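Local coordinates for protein NalD (Pseudomonas aeruginosa PAO1, PDB 5DAJ) that represses the MexAB-OprM multidrug efflux pump as a secondary TetR-family regulator, and releases pump expression when it binds novobiocin, at residues H167-I170 and L171-N175; P155-T158 and P159-S163; W177-D180 and P181-D185; E120-R123 and E124-E127; Q35-A39 and A40-R44. One frame throughout, in Å; residues are numbered along the deposited sequence.

How the contacts relate
From the N terminus, contact 5 (35-44) comes first and closes the turn between helices 33-40 and 44-51 of the predicted DNA-binding motif. Contact 4 (120-127) starts helix 123-145 and lays that start against helix 54-63. The other three share helix 159-179: contact 2 opens it, contact 1 occupies its middle, and contact 3 ends it and turns the chain toward helix 186-201. All five are local and follow one another in series, so none nests or crosses. Contacts 1 and 3 touch where Leu173 O meets Phe184 CZ at 3.8 Å. Contacts 1 to 4 also touch the second subunit, whereas no other chain of the assembly touches contact 5.

Contact 1. Residues H167-I170 and L171-N175; sequences HALI and LGLFN
The imidazole of His167 and the phenyl ring of Phe174 are the flat groups of this turn-to-turn contact, and each meets its partner at a slant. Leu171 CD2 lies 4.1 Å from CE1 of His167, while Ile170 O sits beside the Phe174 ring, 3.2 Å from CD1. Both pairs are i to i+4 neighbours in alpha-helix 159-179, in the C-terminal region of this TetR-family repressor. His167 extends its ring with CG trans to the backbone N (chi1 179°), between Leu171 and helix 123-145, where it touches Val133 and Ile137. Its ND1 is hydrogen-bonded to Asp176 OD2 of the second subunit, which probably restricts the ring's rotation. Ile170 and Phe174 run side by side, pointing the same way, with the methyl CG2 at 3.8 Å from Phe174 CE1; Cys92 and Ala95 of helix 84-101 lie against this pair. On another flank, Leu169 and Leu173 slant across each other, CD1 of Leu169 coming within 4.1 Å of Leu173 CG, and both reach Leu194 of helix 186-201. Ala168 packs on Leu173 of the second subunit, and Leu173 on its Ala168, a reciprocal arrangement consistent with the helical dimer interface of TetR-family proteins. Under all these side chains run four consecutive backbone bonds, from the N-H groups of Leu171, Gly172, Leu173 and Phe174 to the carbonyls one turn earlier. In the last of them Phe174 N gives its hydrogen to Ile170 O over 3.1 Å, at 173°.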
loop_
_atom_site.group_PDB
_atom_site.type_symbol
_atom_site.label_atom_id
_atom_site.label_comp_id
_atom_site.label_asym_id
_atom_site.label_seq_id
_atom_site.Cartn_x
_atom_site.Cartn_y
_atom_site.Cartn_z
ATOM N N HIS A 167 10.888 -4.142 -3.125
ATOM C CA HIS A 167 10.201 -2.878 -2.882
ATOM C C HIS A 167 8.746 -3.089 -2.478
ATOM O O HIS A 167 8.244 -2.402 -1.575
ATOM C CB HIS A 167 10.240 -1.940 -4.086
ATOM C CG HIS A 167 9.521 -0.653 -3.842
ATOM N ND1 HIS A 167 8.223 -0.440 -4.246
ATOM C CD2 HIS A 167 9.884 0.450 -3.149
ATOM C CE1 HIS A 167 7.832 0.755 -3.849
ATOM N NE2 HIS A 167 8.824 1.319 -3.181
ATOM N N ALA A 168 8.074 -4.000 -3.172
ATOM C CA ALA A 168 6.689 -4.337 -2.859
ATOM C C ALA A 168 6.557 -4.806 -1.408
ATOM O O ALA A 168 5.651 -4.374 -0.702
ATOM C CB ALA A 168 6.168 -5.405 -3.803
ATOM N N LEU A 169 7.485 -5.648 -0.958
ATOM C CA LEU A 169 7.482 -6.108 0.435
ATOM C C LEU A 169 7.619 -4.954 1.425
ATOM O O LEU A 169 6.836 -4.852 2.368
ATOM C CB LEU A 169 8.586 -7.122 0.705
ATOM C CG LEU A 169 8.710 -7.571 2.167
ATOM C CD1 LEU A 169 7.439 -8.240 2.649
ATOM C CD2 LEU A 169 9.887 -8.504 2.329
ATOM N N ILE A 170 8.600 -4.076 1.197
ATOM C CA ILE A 170 8.809 -2.902 2.070
ATOM C C ILE A 170 7.554 -2.028 2.103
ATOM O O ILE A 170 7.084 -1.638 3.171
ATOM C CB ILE A 170 9.985 -2.004 1.629
ATOM C CG1 ILE A 170 11.284 -2.795 1.495
ATOM C CG2 ILE A 170 10.188 -0.864 2.622
ATOM C CD1 ILE A 170 11.647 -3.635 2.704
ATOM N N LEU A 171 7.034 -1.721 0.921
ATOM C CA LEU A 171 5.842 -0.892 0.783
ATOM C C LEU A 171 4.658 -1.505 1.511
ATOM O O LEU A 171 3.915 -0.806 2.195
ATOM C CB LEU A 171 5.486 -0.706 -0.688
ATOM C CG LEU A 171 4.231 0.098 -1.003
ATOM C CD1 LEU A 171 4.331 1.525 -0.489
ATOM C CD2 LEU A 171 3.987 0.096 -2.498
ATOM N N GLY A 172 4.490 -2.813 1.341
ATOM C CA GLY A 172 3.411 -3.557 1.973
ATOM C C GLY A 172 3.484 -3.554 3.490
ATOM O O GLY A 172 2.474 -3.377 4.163
ATOM N N LEU A 173 4.686 -3.735 4.022
ATOM C CA LEU A 173 4.905 -3.685 5.468
ATOM C C LEU A 173 4.522 -2.325 6.056
ATOM O O LEU A 173 3.836 -2.257 7.074
ATOM C CB LEU A 173 6.359 -4.004 5.817
ATOM C CG LEU A 173 6.794 -5.449 5.592
ATOM C CD1 LEU A 173 8.298 -5.549 5.754
ATOM C CD2 LEU A 173 6.095 -6.398 6.546
ATOM N N PHE A 174 4.980 -1.263 5.398
ATOM C CA PHE A 174 4.607 0.115 5.756
ATOM C C PHE A 174 3.094 0.274 5.729
ATOM O O PHE A 174 2.491 0.751 6.683
ATOM C CB PHE A 174 5.234 1.133 4.798
ATOM C CG PHE A 174 6.630 1.547 5.173
ATOM C CD1 PHE A 174 7.613 0.605 5.390
ATOM C CD2 PHE A 174 6.965 2.896 5.279
ATOM C CE1 PHE A 174 8.898 0.993 5.730
ATOM C CE2 PHE A 174 8.249 3.297 5.616
ATOM C CZ PHE A 174 9.220 2.340 5.838
ATOM N N ASN A 175 2.490 -0.175 4.642
ATOM C CA ASN A 175 1.050 -0.039 4.443
ATOM C C ASN A 175 0.243 -0.793 5.501
ATOM O O ASN A 175 -0.658 -0.228 6.122
ATOM C CB ASN A 175 0.642 -0.533 3.056
ATOM C CG ASN A 175 -0.501 0.253 2.481
ATOM O OD1 ASN A 175 -1.665 -0.078 2.706
ATOM N ND2 ASN A 175 -0.181 1.306 1.738
#

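Contact 2. Residues P155-T158 and P159-S163; sequences PGMT and PRIAS
Met157, present as selenomethionine, runs at about a right angle to Ile161 and brings its CE methyl to 3.7 Å from Ile161 CG2. The setting is the N-terminal cap of helix 159-179: Thr158 is the N-cap and Pro159 opens the first turn. Bends at both chi2 and chi3 turn the Met157 chain toward the first helical turn, and CE reaches Ala162 CB at 3.5 Å. Because these two residues flank the N-cap as N' and N4, the pair meets the definition of a hydrophobic staple. Leu201 of helix 186-201 packs on both.

Thr158 slants against Ile161 instead, using its hydroxyl. With chi1 at 62°, OG1 stands between the backbone N and the carbonyl carbon and accepts a weak but straight capping bond from Ile161 N (3.4 Å, 166°). The main chain adds a stronger tie, Ala162 N to Thr158 O at 3.0 Å. Arg160 bends at chi3, and Ile161 CD1 lies 3.5 Å above one face of its guanidinium, toward the rim. The charged end is taken by Asp189 of the second subunit in a salt bridge, so this helix start also belongs to the dimer contact. A water joins the two polar groups, lying 2.6 Å from Thr158 OG1 and accepting from Arg160 NH2 at 3.2 Å.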
loop_
_atom_site.group_PDB
_atom_site.type_symbol
_atom_site.label_atom_id
_atom_site.label_comp_id
_atom_site.label_asym_id
_atom_site.label_seq_id
_atom_site.Cartn_x
_atom_site.Cartn_y
_atom_site.Cartn_z
ATOM N N PRO A 155 18.761 -19.146 -9.678
ATOM C CA PRO A 155 18.417 -19.340 -11.091
ATOM C C PRO A 155 17.047 -18.750 -11.428
ATOM O O PRO A 155 16.070 -19.068 -10.758
ATOM C CB PRO A 155 18.352 -20.863 -11.226
ATOM C CG PRO A 155 19.343 -21.354 -10.236
ATOM C CD PRO A 155 19.308 -20.381 -9.087
ATOM N N GLY A 156 16.989 -17.871 -12.423
ATOM C CA GLY A 156 15.718 -17.278 -12.856
ATOM C C GLY A 156 15.230 -16.071 -12.069
ATOM O O GLY A 156 14.176 -15.512 -12.385
HETATM N N MSE A 157 15.977 -15.679 -11.036
HETATM C CA MSE A 157 15.806 -14.367 -10.404
HETATM C C MSE A 157 16.614 -13.359 -11.170
HETATM O O MSE A 157 17.847 -13.423 -11.181
HETATM C CB MSE A 157 16.267 -14.345 -8.943
HETATM C CG MSE A 157 15.227 -14.936 -7.997
HETATM SE SE MSE A 157 13.519 -13.959 -8.167
HETATM C CE MSE A 157 14.254 -12.146 -8.390
ATOM N N THR A 158 15.927 -12.424 -11.819
ATOM C CA THR A 158 16.577 -11.310 -12.500
ATOM C C THR A 158 16.613 -10.087 -11.592
ATOM O O THR A 158 15.795 -9.968 -10.672
ATOM C CB THR A 158 15.847 -10.931 -13.801
ATOM O OG1 THR A 158 14.515 -10.495 -13.508
ATOM C CG2 THR A 158 15.790 -12.122 -14.749
ATOM N N PRO A 159 17.555 -9.161 -11.838
ATOM C CA PRO A 159 17.561 -7.899 -11.082
ATOM C C PRO A 159 16.260 -7.106 -11.155
ATOM O O PRO A 159 15.867 -6.473 -10.170
ATOM C CB PRO A 159 18.691 -7.103 -11.744
ATOM C CG PRO A 159 19.612 -8.140 -12.283
ATOM C CD PRO A 159 18.734 -9.275 -12.712
ATOM N N ARG A 160 15.614 -7.127 -12.316
ATOM C CA ARG A 160 14.352 -6.407 -12.514
ATOM C C ARG A 160 13.309 -6.881 -11.498
ATOM O O ARG A 160 12.713 -6.071 -10.785
ATOM C CB ARG A 160 13.834 -6.615 -13.939
ATOM C CG ARG A 160 12.543 -5.878 -14.271
ATOM C CD ARG A 160 12.133 -6.105 -15.715
ATOM N NE ARG A 160 11.767 -7.494 -15.961
ATOM C CZ ARG A 160 10.545 -8.015 -15.860
ATOM N NH1 ARG A 160 9.502 -7.276 -15.520
ATOM N NH2 ARG A 160 10.365 -9.310 -16.096
ATOM N N ILE A 161 13.115 -8.197 -11.446
ATOM C CA ILE A 161 12.118 -8.833 -10.568
ATOM C C ILE A 161 12.496 -8.705 -9.098
ATOM O O ILE A 161 11.634 -8.436 -8.255
ATOM C CB ILE A 161 11.937 -10.335 -10.910
ATOM C CG1 ILE A 161 11.327 -10.507 -12.306
ATOM C CG2 ILE A 161 11.073 -11.060 -9.876
ATOM C CD1 ILE A 161 9.937 -9.920 -12.497
ATOM N N ALA A 162 13.774 -8.896 -8.808
ATOM C CA ALA A 162 14.287 -8.820 -7.438
ATOM C C ALA A 162 14.003 -7.457 -6.803
ATOM O O ALA A 162 13.482 -7.381 -5.693
ATOM C CB ALA A 162 15.780 -9.106 -7.412
ATOM N N SER A 163 14.337 -6.384 -7.515
ATOM C CA SER A 163 14.128 -5.025 -6.991
ATOM C C SER A 163 12.654 -4.731 -6.748
ATOM O O SER A 163 12.302 -4.030 -5.795
ATOM C CB SER A 163 14.718 -3.964 -7.924
ATOM O OG SER A 163 14.208 -4.112 -9.231
HETATM O O HOH W 1 12.757 -11.253 -15.318
#

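Contact 3. Residues W177-D180 and P181-D185; sequences WLRD and PRLFD
A type I beta turn from Asp180 to Leu183, with an Asx turn at its head, ends helix 159-179 and leads the chain toward helix 186-201. Trp177, in the last turn of the helix, meets Pro181 of the beta turn: Pro181 CA sits 3.7 Å from the centroid of the five-membered ring, over its face, in a CH-pi contact. The proline also has no N-H to give to Trp177 O, which helps to end the helix here. Phe184 packs against the same indole obliquely, the planes 44° apart, with Trp177 CD1 over the centre of the phenyl face at 3.8 Å. Holding CG between the backbone N and carbonyl carbon (chi1 63°) brings this ring to the CB and CD1 side of the indole. At the indole edge and in its plane, NE1 makes a weak, bent bond to Phe184 O, 2.9 Å long.

In the turn itself, Leu183 N bonds to Asp180 O at 3.2 Å. Asp180 OD1 receives two N-H groups of Arg182 from opposite faces of the carboxylate plane, the backbone N at 3.1 Å and NE at 2.8 Å, the latter as part of a salt bridge. Leu183 CD1 meets Arg179 NH2, whose carboxylate partner is Asp176. Asn130 of the second subunit binds Arg179 NH1, and Arg164 of that subunit reaches Leu183 O. Two donors on one oxygen, one of them cationic, probably restrict the rotation of the Asp180 carboxylate and favour its negative charge.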
loop_
_atom_site.group_PDB
_atom_site.type_symbol
_atom_site.label_atom_id
_atom_site.label_comp_id
_atom_site.label_asym_id
_atom_site.label_seq_id
_atom_site.Cartn_x
_atom_site.Cartn_y
_atom_site.Cartn_z
ATOM N N TRP A 177 1.269 -1.982 8.473
ATOM C CA TRP A 177 1.519 -1.531 9.844
ATOM C C TRP A 177 0.839 -0.206 10.150
ATOM O O TRP A 177 0.252 -0.043 11.213
ATOM C CB TRP A 177 3.007 -1.402 10.158
ATOM C CG TRP A 177 3.217 -1.197 11.617
ATOM C CD1 TRP A 177 3.203 -2.160 12.578
ATOM C CD2 TRP A 177 3.422 0.039 12.289
ATOM N NE1 TRP A 177 3.402 -1.600 13.809
ATOM C CE2 TRP A 177 3.540 -0.248 13.662
ATOM C CE3 TRP A 177 3.527 1.365 11.868
ATOM C CZ2 TRP A 177 3.760 0.744 14.623
ATOM C CZ3 TRP A 177 3.745 2.355 12.826
ATOM C CH2 TRP A 177 3.860 2.036 14.186
ATOM N N LEU A 178 0.929 0.733 9.216
ATOM C CA LEU A 178 0.278 2.040 9.367
ATOM C C LEU A 178 -1.250 1.932 9.382
ATOM O O LEU A 178 -1.914 2.684 10.086
ATOM C CB LEU A 178 0.714 2.985 8.264
ATOM C CG LEU A 178 2.183 3.407 8.294
ATOM C CD1 LEU A 178 2.606 4.029 6.968
ATOM C CD2 LEU A 178 2.457 4.352 9.447
ATOM N N ARG A 179 -1.795 0.986 8.623
ATOM C CA ARG A 179 -3.240 0.667 8.651
ATOM C C ARG A 179 -3.634 0.046 10.002
ATOM O O ARG A 179 -4.631 0.426 10.593
ATOM C CB ARG A 179 -3.615 -0.279 7.505
ATOM C CG ARG A 179 -5.101 -0.640 7.414
ATOM C CD ARG A 179 -5.399 -1.675 6.336
ATOM N NE ARG A 179 -4.452 -2.796 6.385
ATOM C CZ ARG A 179 -4.500 -3.804 7.258
ATOM N NH1 ARG A 179 -5.461 -3.891 8.175
ATOM N NH2 ARG A 179 -3.574 -4.743 7.211
ATOM N N ASP A 180 -2.843 -0.926 10.457
ATOM C CA ASP A 180 -3.086 -1.656 11.720
ATOM C C ASP A 180 -1.759 -1.940 12.444
ATOM O O ASP A 180 -1.087 -2.930 12.148
ATOM C CB ASP A 180 -3.827 -2.972 11.443
ATOM C CG ASP A 180 -4.074 -3.800 12.709
ATOM O OD1 ASP A 180 -3.868 -3.291 13.831
ATOM O OD2 ASP A 180 -4.480 -4.978 12.573
ATOM N N PRO A 181 -1.374 -1.072 13.398
ATOM C CA PRO A 181 -0.103 -1.249 14.129
ATOM C C PRO A 181 -0.051 -2.400 15.130
ATOM O O PRO A 181 1.012 -2.672 15.681
ATOM C CB PRO A 181 0.100 0.099 14.848
ATOM C CG PRO A 181 -1.215 0.772 14.831
ATOM C CD PRO A 181 -1.975 0.251 13.653
ATOM N N ARG A 182 -1.173 -3.074 15.349
ATOM C CA ARG A 182 -1.193 -4.313 16.146
ATOM C C ARG A 182 -0.569 -5.512 15.416
ATOM O O ARG A 182 -0.220 -6.503 16.057
ATOM C CB ARG A 182 -2.627 -4.703 16.520
ATOM C CG ARG A 182 -3.467 -3.657 17.243
ATOM C CD ARG A 182 -4.928 -4.115 17.257
ATOM N NE ARG A 182 -5.579 -3.977 15.950
ATOM C CZ ARG A 182 -6.573 -4.739 15.480
ATOM N NH1 ARG A 182 -7.063 -5.752 16.184
ATOM N NH2 ARG A 182 -7.073 -4.498 14.271
ATOM N N LEU A 183 -0.446 -5.426 14.091
ATOM C CA LEU A 183 0.006 -6.565 13.265
ATOM C C LEU A 183 1.373 -7.073 13.640
ATOM O O LEU A 183 1.585 -8.285 13.724
ATOM C CB LEU A 183 0.018 -6.212 11.774
ATOM C CG LEU A 183 -1.315 -6.334 11.044
ATOM C CD1 LEU A 183 -1.142 -5.821 9.622
ATOM C CD2 LEU A 183 -1.830 -7.762 11.030
ATOM N N PHE A 184 2.299 -6.151 13.854
ATOM C CA PHE A 184 3.638 -6.525 14.275
ATOM C C PHE A 184 4.373 -5.378 14.947
ATOM O O PHE A 184 3.911 -4.246 14.960
ATOM C CB PHE A 184 4.459 -7.092 13.096
ATOM C CG PHE A 184 4.709 -6.117 11.983
ATOM C CD1 PHE A 184 5.767 -5.215 12.049
ATOM C CD2 PHE A 184 3.919 -6.125 10.852
ATOM C CE1 PHE A 184 6.010 -4.317 11.014
ATOM C CE2 PHE A 184 4.153 -5.228 9.819
ATOM C CZ PHE A 184 5.200 -4.324 9.896
ATOM N N ASP A 185 5.521 -5.721 15.521
ATOM C CA ASP A 185 6.407 -4.768 16.173
ATOM C C ASP A 185 7.571 -4.426 15.236
ATOM O O ASP A 185 8.460 -5.258 15.026
ATOM C CB ASP A 185 6.935 -5.369 17.472
ATOM C CG ASP A 185 7.940 -4.478 18.155
ATOM O OD1 ASP A 185 7.726 -3.243 18.192
ATOM O OD2 ASP A 185 8.952 -5.008 18.671
#

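Contact 4. Residues E120-R123 and E124-E127; sequences EELR and EAQE
Arg123, Leu122 and Glu124 carry this contact at the start of helix 123-145, and Arg123 does so mostly with the base of its side chain and its carbonyl. Glu127, one turn on, crosses it obliquely with an extended chain, CG lying 3.5 Å from Arg123 O and OE2 4.1 Å from Arg123 CG. Glu127 OE2 lies toward the guanidinium edge, near its plane, yet the planes of the two charged groups stand 78° apart. At 4.4 Å, Arg123 NE and Glu127 OE2 are beyond a salt bridge. A bend at chi2 (92°) directs the arginine chain outward, where NH1 has a long ion pair with Glu120 OE2 that involves charge alone.

Leu122 occupies the N-cap position. Its carbonyl accepts from Gln126 N at 3.1 Å, nearly along the C=O axis, and Arg123 O accepts likewise from Glu127 N at 3.0 Å. The leucine's CD2 is 4.4 Å from Ala125 CB, and both residues rest on Phe58 of helix 54-63. Glu124 extends its chain toward Ala55 and His56 of that helix, so the first turn of helix 123-145 packs against helix 54-63, which follows the predicted helix-turn-helix. The negative charge of Glu124, in the first turn, probably suits the positive end of the helix dipole; the attraction between Arg123 and Glu127 is probably weak, with no N-H of the arginine side chain bonded to the carboxylate.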
loop_
_atom_site.group_PDB
_atom_site.type_symbol
_atom_site.label_atom_id
_atom_site.label_comp_id
_atom_site.label_asym_id
_atom_site.label_seq_id
_atom_site.Cartn_x
_atom_site.Cartn_y
_atom_site.Cartn_z
ATOM N N GLU A 120 -6.991 14.482 -9.665
ATOM C CA GLU A 120 -6.302 15.505 -10.472
ATOM C C GLU A 120 -5.606 16.587 -9.635
ATOM O O GLU A 120 -4.476 16.952 -9.935
ATOM C CB GLU A 120 -7.273 16.188 -11.448
ATOM C CG GLU A 120 -6.590 17.017 -12.532
ATOM C CD GLU A 120 -6.251 16.205 -13.768
ATOM O OE1 GLU A 120 -7.188 15.785 -14.480
ATOM O OE2 GLU A 120 -5.048 15.995 -14.037
ATOM N N GLU A 121 -6.266 17.083 -8.589
ATOM C CA GLU A 121 -5.702 18.187 -7.791
ATOM C C GLU A 121 -4.383 17.816 -7.085
ATOM O O GLU A 121 -3.629 18.704 -6.713
ATOM C CB GLU A 121 -6.730 18.803 -6.813
ATOM C CG GLU A 121 -6.901 18.126 -5.454
ATOM C CD GLU A 121 -7.721 18.952 -4.451
ATOM O OE1 GLU A 121 -7.975 20.155 -4.700
ATOM O OE2 GLU A 121 -8.108 18.387 -3.393
ATOM N N LEU A 122 -4.122 16.517 -6.912
ATOM C CA LEU A 122 -2.833 16.019 -6.404
ATOM C C LEU A 122 -1.980 15.305 -7.466
ATOM O O LEU A 122 -1.145 14.465 -7.140
ATOM C CB LEU A 122 -3.061 15.107 -5.193
ATOM C CG LEU A 122 -3.472 15.835 -3.903
ATOM C CD1 LEU A 122 -4.926 15.551 -3.556
ATOM C CD2 LEU A 122 -2.578 15.424 -2.758
ATOM N N ARG A 123 -2.176 15.660 -8.733
ATOM C CA ARG A 123 -1.419 15.065 -9.851
ATOM C C ARG A 123 0.088 15.214 -9.651
ATOM O O ARG A 123 0.835 14.246 -9.772
ATOM C CB ARG A 123 -1.805 15.722 -11.180
ATOM C CG ARG A 123 -1.360 14.960 -12.419
ATOM C CD ARG A 123 -2.442 14.000 -12.885
ATOM N NE ARG A 123 -2.087 13.319 -14.127
ATOM C CZ ARG A 123 -2.894 12.496 -14.800
ATOM N NH1 ARG A 123 -4.125 12.228 -14.359
ATOM N NH2 ARG A 123 -2.467 11.932 -15.926
ATOM N N GLU A 124 0.509 16.437 -9.343
ATOM C CA GLU A 124 1.931 16.779 -9.126
ATOM C C GLU A 124 2.590 15.934 -8.038
ATOM O O GLU A 124 3.732 15.487 -8.189
ATOM C CB GLU A 124 2.071 18.258 -8.752
ATOM C CG GLU A 124 3.504 18.726 -8.514
ATOM C CD GLU A 124 3.588 20.146 -7.980
ATOM O OE1 GLU A 124 2.649 20.955 -8.186
ATOM O OE2 GLU A 124 4.610 20.461 -7.348
ATOM N N ALA A 125 1.857 15.734 -6.949
ATOM C CA ALA A 125 2.343 14.942 -5.817
ATOM C C ALA A 125 2.546 13.476 -6.166
ATOM O O ALA A 125 3.554 12.874 -5.786
ATOM C CB ALA A 125 1.382 15.049 -4.654
ATOM N N GLN A 126 1.587 12.917 -6.895
ATOM C CA GLN A 126 1.686 11.545 -7.383
ATOM C C GLN A 126 2.867 11.351 -8.343
ATOM O O GLN A 126 3.599 10.364 -8.243
ATOM C CB GLN A 126 0.390 11.112 -8.079
ATOM C CG GLN A 126 0.445 9.695 -8.639
ATOM C CD GLN A 126 -0.921 9.115 -8.947
ATOM O OE1 GLN A 126 -1.282 8.047 -8.439
ATOM N NE2 GLN A 126 -1.688 9.807 -9.793
ATOM N N GLU A 127 3.020 12.277 -9.285
ATOM C CA GLU A 127 4.116 12.217 -10.262
ATOM C C GLU A 127 5.477 12.149 -9.570
ATOM O O GLU A 127 6.298 11.279 -9.884
ATOM C CB GLU A 127 4.068 13.408 -11.226
ATOM C CG GLU A 127 2.994 13.279 -12.305
ATOM C CD GLU A 127 2.806 14.538 -13.145
ATOM O OE1 GLU A 127 3.231 15.638 -12.727
ATOM O OE2 GLU A 127 2.217 14.426 -14.242
#

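Contact 5. Residues Q35-A39 and A40-R44; sequences QIARA and AGVTR
Ala40 closes the last turn of helix 33-40 against Ile36, its N bonded to Ile36 O at 2.9 Å and its CB resting 3.3 Å from that same oxygen. A second, weak bond runs from Ala40 N to Ala37 O. Gly41 then leaves the helix with a positive phi of 71°. Its N reaches Arg38 O at 3.2 Å from well above the carbonyl plane. Val42 completes the reversal, giving its N-H to Ala37 O over 3.0 Å in a bent bond, at 137°; together with the bond from Gly41 N to Arg38 O, this one makes a Schellman motif round the glycine. The reversal also brings Val42 O to 3.5 Å from the methyl of Ala37, whose CB faces Val42 CG1 more loosely, at 4.4 Å. Thr43 takes the N-cap position of the next helix: chi1 of 64° sets OG1 to accept from Ala46 N. Arg44 begins that helix, its CA packing 3.8 Å from Ala37 CB, while its long side chain leads away from the turn. Ala37 thus meets the turn twice, its carbonyl accepting from Val42 N and weakly from Ala40 N, its methyl against the backbone of Val42 to Arg44. Residues 41-43 form the turn of the predicted helix-turn-helix DNA-binding motif, as expected of a TetR-family repressor. Helix 6-26 packs on the contact through Leu22 (on Ala39) and Ala18 (on Ala40); helix 44-51 follows, and its Val47 packs on both Ala37 and Val42 and so joins helix 33-40 to the turn.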
loop_
_atom_site.group_PDB
_atom_site.type_symbol
_atom_site.label_atom_id
_atom_site.label_comp_id
_atom_site.label_asym_id
_atom_site.label_seq_id
_atom_site.Cartn_x
_atom_site.Cartn_y
_atom_site.Cartn_z
ATOM N N GLN A 35 -8.227 26.712 5.501
ATOM C CA GLN A 35 -8.229 26.041 6.812
ATOM C C GLN A 35 -6.827 25.866 7.399
ATOM O O GLN A 35 -6.627 25.993 8.611
ATOM C CB GLN A 35 -8.899 24.679 6.709
ATOM C CG GLN A 35 -10.404 24.758 6.527
ATOM C CD GLN A 35 -11.027 23.432 6.120
ATOM O OE1 GLN A 35 -10.452 22.676 5.339
ATOM N NE2 GLN A 35 -12.225 23.163 6.617
ATOM N N ILE A 36 -5.864 25.563 6.535
ATOM C CA ILE A 36 -4.455 25.425 6.943
ATOM C C ILE A 36 -3.915 26.760 7.444
ATOM O O ILE A 36 -3.273 26.826 8.492
ATOM C CB ILE A 36 -3.576 24.898 5.788
ATOM C CG1 ILE A 36 -3.908 23.424 5.522
ATOM C CG2 ILE A 36 -2.087 25.019 6.110
ATOM C CD1 ILE A 36 -3.455 22.922 4.165
ATOM N N ALA A 37 -4.168 27.806 6.661
ATOM C CA ALA A 37 -3.742 29.164 6.994
ATOM C C ALA A 37 -4.260 29.593 8.364
ATOM O O ALA A 37 -3.500 30.090 9.198
ATOM C CB ALA A 37 -4.228 30.140 5.934
ATOM N N ARG A 38 -5.551 29.368 8.579
ATOM C CA ARG A 38 -6.206 29.710 9.838
ATOM C C ARG A 38 -5.604 28.952 11.014
ATOM O O ARG A 38 -5.273 29.548 12.036
ATOM C CB ARG A 38 -7.709 29.468 9.753
ATOM C CG ARG A 38 -8.522 30.144 10.850
ATOM C CD ARG A 38 -10.006 30.244 10.520
ATOM N NE ARG A 38 -10.583 28.918 10.278
ATOM C CZ ARG A 38 -11.001 28.433 9.100
ATOM N NH1 ARG A 38 -10.956 29.154 7.973
ATOM N NH2 ARG A 38 -11.489 27.194 9.053
ATOM N N ALA A 39 -5.424 27.648 10.842
ATOM C CA ALA A 39 -4.809 26.789 11.873
ATOM C C ALA A 39 -3.337 27.119 12.159
ATOM O O ALA A 39 -2.838 26.835 13.240
ATOM C CB ALA A 39 -4.942 25.327 11.478
ATOM N N ALA A 40 -2.650 27.681 11.169
ATOM C CA ALA A 40 -1.247 28.084 11.300
ATOM C C ALA A 40 -1.062 29.495 11.864
ATOM O O ALA A 40 0.067 29.899 12.152
ATOM C CB ALA A 40 -0.548 27.982 9.952
ATOM N N GLY A 41 -2.158 30.233 12.026
ATOM C CA GLY A 41 -2.109 31.612 12.524
ATOM C C GLY A 41 -1.512 32.546 11.488
ATOM O O GLY A 41 -0.619 33.339 11.788
ATOM N N VAL A 42 -2.030 32.442 10.272
ATOM C CA VAL A 42 -1.415 33.041 9.091
ATOM C C VAL A 42 -2.500 33.389 8.067
ATOM O O VAL A 42 -3.588 32.828 8.093
ATOM C CB VAL A 42 -0.310 32.079 8.539
ATOM C CG1 VAL A 42 -0.319 31.936 7.022
ATOM C CG2 VAL A 42 1.070 32.515 9.015
ATOM N N THR A 43 -2.177 34.305 7.158
ATOM C CA THR A 43 -3.105 34.705 6.077
ATOM C C THR A 43 -3.135 33.671 4.956
ATOM O O THR A 43 -2.111 33.043 4.651
ATOM C CB THR A 43 -2.722 36.063 5.449
ATOM O OG1 THR A 43 -1.433 35.969 4.814
ATOM C CG2 THR A 43 -2.689 37.152 6.512
ATOM N N ARG A 44 -4.275 33.578 4.278
ATOM C CA ARG A 44 -4.475 32.683 3.140
ATOM C C ARG A 44 -3.560 32.999 1.982
ATOM O O ARG A 44 -3.182 32.149 1.250
ATOM C CB ARG A 44 -5.917 32.694 2.696
ATOM C CG ARG A 44 -6.190 31.865 1.466
ATOM C CD ARG A 44 -7.676 31.678 1.257
ATOM N NE ARG A 44 -8.022 31.307 -0.109
ATOM C CZ ARG A 44 -8.830 32.000 -0.908
ATOM N NH1 ARG A 44 -9.401 33.121 -0.508
ATOM N NH2 ARG A 44 -9.066 31.564 -2.120
#